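Local atomic coordinates of phenylacetaldehyde dehydrogenase (Burkholderia cenocepacia, PDB entry 4O5H), a protein that probably oxidises phenylacetaldehyde to phenylacetate with NAD+ as electron acceptor, as a member of the aldehyde dehydrogenase family. Residues A[26-32]-A[215-219]; A[321-327]-A[420-426]. One frame throughout, in Å; residues are numbered along the deposited sequence.

Interaction 1 (A[26-32]-A[215-219]); sequences FLAKPKQ and LSALR
The ring of Phe26 is the flat group that meets helix 215-227. This is the packing of the end of the N-terminal helix 21-28, and the extended chain after it, against the start of helix 215-227 in the aldehyde dehydrogenase fold. Leu218 CB lies at the edge of the Phe26 ring, near its plane. Arg219 CD comes in obliquely, 3.8 Å from Phe26 CD1, and Leu215 O is likewise oblique to the ring, 3.5 Å from Phe26 CZ. One face carries Lys31 CE of its own segment, offset toward the rim. Phe26 has CG anti to the backbone N (chi1 176°), which sets its CZ and CE2 beside Leu215 and its CD1 beside Arg219. Leu27 adds CD2, 4.0 Å from Leu215 CD1, where the two side chains meet at about a right angle. Ile115 and Leu118 of helix 109-120 pack on this apolar patch, and Val62 of strand 57-63 touches Lys31 and Leu218. The guanidinium of Arg219 is held elsewhere, by salt bridges to Glu111 and Glu222. Leu215 N is hydrogen-bonded to Asp119, one of the residues of the sodium site. No hydrogen bond joins the two segments.

Lys31 is buried, and its chain bends at chi2 and chi4. Lys31 CE thus passes 4.0 Å from Leu215 CD2 while the ammonium group turns back to its own segment. Lys31 NZ donates to Leu27 O at 2.8 Å, from above the carbonyl plane, and more weakly to Phe26 O. The remaining bond runs from Lys31 NZ to Lys29 O, 2.7 Å long and nearly in line with the C=O bond.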
# COMPACT_ATOMS: atom_id res chain seq x y z
N PHE A 26 -39.26 -2.01 6.97
CA PHE A 26 -37.88 -2.24 7.33
C PHE A 26 -37.58 -1.59 8.67
O PHE A 26 -36.94 -2.19 9.51
CB PHE A 26 -36.95 -1.68 6.25
CG PHE A 26 -35.49 -1.81 6.59
CD1 PHE A 26 -34.82 -3.01 6.47
CD2 PHE A 26 -34.80 -0.72 7.03
CE1 PHE A 26 -33.48 -3.12 6.79
CE2 PHE A 26 -33.45 -0.81 7.34
CZ PHE A 26 -32.78 -2.01 7.20
N LEU A 27 -38.04 -0.36 8.87
CA LEU A 27 -37.81 0.31 10.14
C LEU A 27 -38.47 -0.38 11.33
O LEU A 27 -37.91 -0.43 12.41
CB LEU A 27 -38.28 1.75 10.10
CG LEU A 27 -37.50 2.66 9.15
CD1 LEU A 27 -38.18 4.02 9.10
CD2 LEU A 27 -36.06 2.78 9.56
N ALA A 28 -39.67 -0.89 11.13
CA ALA A 28 -40.42 -1.50 12.23
C ALA A 28 -39.84 -2.85 12.70
O ALA A 28 -39.96 -3.17 13.84
CB ALA A 28 -41.86 -1.70 11.83
N LYS A 29 -39.22 -3.62 11.83
CA LYS A 29 -38.86 -4.98 12.22
C LYS A 29 -37.52 -5.04 12.97
O LYS A 29 -36.65 -4.19 12.77
CB LYS A 29 -38.81 -5.88 10.98
CG LYS A 29 -37.52 -5.72 10.20
CD LYS A 29 -37.58 -6.37 8.84
CE LYS A 29 -36.22 -6.25 8.18
NZ LYS A 29 -36.17 -6.96 6.89
N PRO A 30 -37.30 -6.10 13.73
CA PRO A 30 -36.03 -6.27 14.45
C PRO A 30 -34.83 -6.40 13.52
O PRO A 30 -34.94 -6.99 12.48
CB PRO A 30 -36.23 -7.57 15.21
CG PRO A 30 -37.71 -7.69 15.35
CD PRO A 30 -38.26 -7.17 14.07
N LYS A 31 -33.74 -5.72 13.85
CA LYS A 31 -32.54 -5.68 12.98
C LYS A 31 -31.52 -6.62 13.56
O LYS A 31 -31.31 -6.65 14.77
CB LYS A 31 -31.87 -4.28 12.96
CG LYS A 31 -32.80 -3.11 12.72
CD LYS A 31 -33.40 -3.08 11.33
CE LYS A 31 -34.27 -1.85 11.25
NZ LYS A 31 -35.43 -1.82 12.21
N GLN A 32 -30.79 -7.28 12.67
CA GLN A 32 -29.72 -8.18 13.05
C GLN A 32 -28.49 -8.00 12.15
O GLN A 32 -28.58 -7.43 11.07
CB GLN A 32 -30.23 -9.60 12.94
CG GLN A 32 -31.37 -9.88 13.89
CD GLN A 32 -31.75 -11.31 13.88
OE1 GLN A 32 -32.22 -11.83 12.87
NE2 GLN A 32 -31.51 -11.99 15.00
N LEU A 215 -28.03 1.41 8.89
CA LEU A 215 -29.24 0.81 8.29
C LEU A 215 -29.13 0.43 6.83
O LEU A 215 -29.60 -0.66 6.45
CB LEU A 215 -30.45 1.70 8.50
CG LEU A 215 -30.88 1.91 9.96
CD1 LEU A 215 -32.09 2.82 10.03
CD2 LEU A 215 -31.18 0.59 10.67
N SER A 216 -28.57 1.30 5.99
CA SER A 216 -28.55 0.98 4.54
C SER A 216 -27.66 -0.24 4.25
O SER A 216 -27.95 -1.03 3.36
CB SER A 216 -28.20 2.19 3.67
OG SER A 216 -26.91 2.69 3.99
N ALA A 217 -26.63 -0.41 5.07
CA ALA A 217 -25.74 -1.59 4.93
C ALA A 217 -26.47 -2.89 5.26
O ALA A 217 -26.31 -3.87 4.56
CB ALA A 217 -24.51 -1.43 5.80
N LEU A 218 -27.31 -2.87 6.30
CA LEU A 218 -28.13 -4.01 6.63
C LEU A 218 -29.10 -4.32 5.50
O LEU A 218 -29.26 -5.47 5.16
CB LEU A 218 -28.87 -3.85 7.98
CG LEU A 218 -27.89 -3.73 9.18
CD1 LEU A 218 -28.66 -3.51 10.46
CD2 LEU A 218 -27.01 -4.97 9.32
N ARG A 219 -29.72 -3.31 4.90
CA ARG A 219 -30.66 -3.57 3.81
C ARG A 219 -29.90 -4.11 2.60
O ARG A 219 -30.38 -5.01 1.95
CB ARG A 219 -31.47 -2.31 3.45
CG ARG A 219 -32.55 -2.55 2.39
CD ARG A 219 -33.68 -3.44 2.86
NE ARG A 219 -34.74 -3.43 1.83
CZ ARG A 219 -35.05 -4.44 1.03
NH1 ARG A 219 -34.48 -5.63 1.16
NH2 ARG A 219 -35.95 -4.25 0.10

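Interaction 2 (A[321-327]-A[420-426]); sequences SRAYIHS and LVAMPFD
Ser321 O accepts Val421 N, the first rung of a parallel strand pair inside the seven-stranded sheet. Leu420 CD1 and Val421 CG2 also reach this carbonyl. The aliphatic part of Arg322 lies beside Val421, with CG 3.7 Å from CG2. Its NH1 donates to Tyr324 OH and to Leu434 O. Ala323 bonds twice to strand 419-425: its N donates to Val421 O at 2.8 Å, and its O accepts Met423 N. Its CB packs on Ala422 and Leu420. Tyr324 runs alongside Met423 (Tyr324 CE1 to Met423 CE 3.6 Å), whose SD stands oblique to the ring in a Met-aromatic contact; the Tyr324 hydroxyl also bonds Gln406. Ile325 N donates to Met423 O, and Ile325 O takes Phe425 N from above the carbonyl plane. His326 CA sits over a face of the Phe425 ring, a CH-pi contact 3.8 Å from the centroid. The imidazole edge turns toward this ring, planes at 81°. Phe425 chi1 of 70° brings its ring over the neighbouring strand. Ser327 N donates to Phe425 O, and Ser327 OG to Asp426 OD1 at 2.7 Å. The chemistry implies a register fixed by alternating backbone bonds, with aromatic and Met packing on one face and a Ser327-Asp426 hydroxyl-carboxylate bond.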
# COMPACT_ATOMS: atom_id res chain seq x y z
N SER A 321 -12.94 23.10 1.13
CA SER A 321 -13.04 23.81 2.38
C SER A 321 -12.19 25.06 2.50
O SER A 321 -12.42 25.88 3.40
CB SER A 321 -12.76 22.85 3.56
OG SER A 321 -11.51 22.22 3.42
N ARG A 322 -11.25 25.24 1.58
CA ARG A 322 -10.46 26.46 1.48
C ARG A 322 -10.58 27.04 0.09
O ARG A 322 -10.15 26.40 -0.87
CB ARG A 322 -8.97 26.20 1.75
CG ARG A 322 -8.67 25.65 3.12
CD ARG A 322 -7.18 25.42 3.32
NE ARG A 322 -6.67 24.32 2.55
CZ ARG A 322 -5.50 24.29 1.91
NH1 ARG A 322 -4.74 25.37 1.79
NH2 ARG A 322 -5.14 23.19 1.29
N ALA A 323 -11.10 28.27 -0.04
CA ALA A 323 -11.20 28.88 -1.34
C ALA A 323 -10.14 29.97 -1.45
O ALA A 323 -10.06 30.86 -0.62
CB ALA A 323 -12.58 29.45 -1.56
N TYR A 324 -9.30 29.85 -2.48
CA TYR A 324 -8.31 30.86 -2.79
C TYR A 324 -8.74 31.47 -4.11
O TYR A 324 -8.72 30.82 -5.16
CB TYR A 324 -6.92 30.23 -2.86
CG TYR A 324 -6.49 29.67 -1.53
CD1 TYR A 324 -6.13 30.51 -0.49
CD2 TYR A 324 -6.53 28.29 -1.28
CE1 TYR A 324 -5.76 29.99 0.74
CE2 TYR A 324 -6.17 27.77 -0.07
CZ TYR A 324 -5.79 28.60 0.95
OH TYR A 324 -5.45 28.09 2.16
N ILE A 325 -9.09 32.76 -4.07
CA ILE A 325 -9.68 33.42 -5.21
C ILE A 325 -8.84 34.64 -5.59
O ILE A 325 -8.45 35.42 -4.73
CB ILE A 325 -11.09 33.92 -4.88
CG1 ILE A 325 -11.96 32.74 -4.45
CG2 ILE A 325 -11.69 34.64 -6.07
CD1 ILE A 325 -13.11 33.18 -3.55
N HIS A 326 -8.52 34.75 -6.87
CA HIS A 326 -7.65 35.79 -7.32
C HIS A 326 -8.22 37.15 -6.87
O HIS A 326 -9.42 37.39 -6.97
CB HIS A 326 -7.48 35.71 -8.83
CG HIS A 326 -6.43 36.63 -9.35
ND1 HIS A 326 -6.64 37.98 -9.48
CD2 HIS A 326 -5.14 36.42 -9.71
CE1 HIS A 326 -5.55 38.57 -9.92
NE2 HIS A 326 -4.62 37.64 -10.07
N SER A 327 -7.33 38.02 -6.43
CA SER A 327 -7.72 39.32 -5.88
C SER A 327 -8.55 40.19 -6.84
O SER A 327 -9.41 40.93 -6.38
CB SER A 327 -6.47 40.10 -5.42
OG SER A 327 -5.53 40.24 -6.48
N LEU A 420 -16.78 27.15 5.10
CA LEU A 420 -15.77 27.58 4.13
C LEU A 420 -14.86 28.65 4.73
O LEU A 420 -15.33 29.49 5.49
CB LEU A 420 -16.47 28.19 2.91
CG LEU A 420 -15.59 28.65 1.74
CD1 LEU A 420 -14.82 27.51 1.13
CD2 LEU A 420 -16.43 29.31 0.67
N VAL A 421 -13.57 28.59 4.42
CA VAL A 421 -12.67 29.71 4.66
C VAL A 421 -12.26 30.22 3.28
O VAL A 421 -11.99 29.41 2.39
CB VAL A 421 -11.47 29.35 5.54
CG1 VAL A 421 -11.94 28.90 6.91
CG2 VAL A 421 -10.57 28.27 4.90
N ALA A 422 -12.25 31.55 3.10
CA ALA A 422 -11.96 32.09 1.78
C ALA A 422 -10.98 33.26 1.87
O ALA A 422 -11.20 34.20 2.65
CB ALA A 422 -13.24 32.57 1.14
N MET A 423 -9.95 33.21 1.02
CA MET A 423 -8.85 34.20 1.01
C MET A 423 -8.42 34.56 -0.40
O MET A 423 -8.55 33.74 -1.31
CB MET A 423 -7.65 33.61 1.76
CG MET A 423 -7.85 33.48 3.28
SD MET A 423 -6.91 32.11 4.02
CE MET A 423 -7.94 30.74 3.54
N PRO A 424 -7.87 35.77 -0.58
CA PRO A 424 -7.37 36.21 -1.86
C PRO A 424 -5.95 35.78 -2.15
O PRO A 424 -5.22 35.42 -1.24
CB PRO A 424 -7.45 37.74 -1.73
CG PRO A 424 -7.16 37.99 -0.27
CD PRO A 424 -7.81 36.84 0.44
N PHE A 425 -5.56 35.81 -3.42
CA PHE A 425 -4.18 35.70 -3.82
C PHE A 425 -3.94 36.59 -5.02
O PHE A 425 -4.85 36.84 -5.80
CB PHE A 425 -3.78 34.27 -4.16
CG PHE A 425 -4.39 33.74 -5.42
CD1 PHE A 425 -3.75 33.88 -6.64
CD2 PHE A 425 -5.59 33.00 -5.38
CE1 PHE A 425 -4.31 33.39 -7.80
CE2 PHE A 425 -6.15 32.48 -6.55
CZ PHE A 425 -5.52 32.70 -7.76
N ASP A 426 -2.68 37.03 -5.17
CA ASP A 426 -2.30 37.94 -6.27
C ASP A 426 -1.67 37.26 -7.43
O ASP A 426 -1.73 37.78 -8.51
CB ASP A 426 -1.35 39.02 -5.76
CG ASP A 426 -2.04 39.98 -4.82
OD1 ASP A 426 -3.28 40.17 -4.95
OD2 ASP A 426 -1.36 40.51 -3.92

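Overall arrangement
Interaction 1 comes first along the chain and closes before interaction 2 opens. Their centres are about 44 Å apart and their nearest atoms about 25 Å, on opposite sides of the chain's centre. They share no helix or strand. Residues 26-32 and 215-219 join the end of helix 21-28 to helix 215-227, which follows strand 204-208. Residues 321-327 and 420-426 contain neighbouring parallel strands, 320-326 and 419-425, of the seven-stranded sheet. As is usual in the family, strand 204-208 and its parallel neighbours probably belong to the NAD-binding domain. Interaction 1 packs the N-terminal helix 21-28 on the probable cofactor domain, while interaction 2 pairs two central strands of what is probably the catalytic domain.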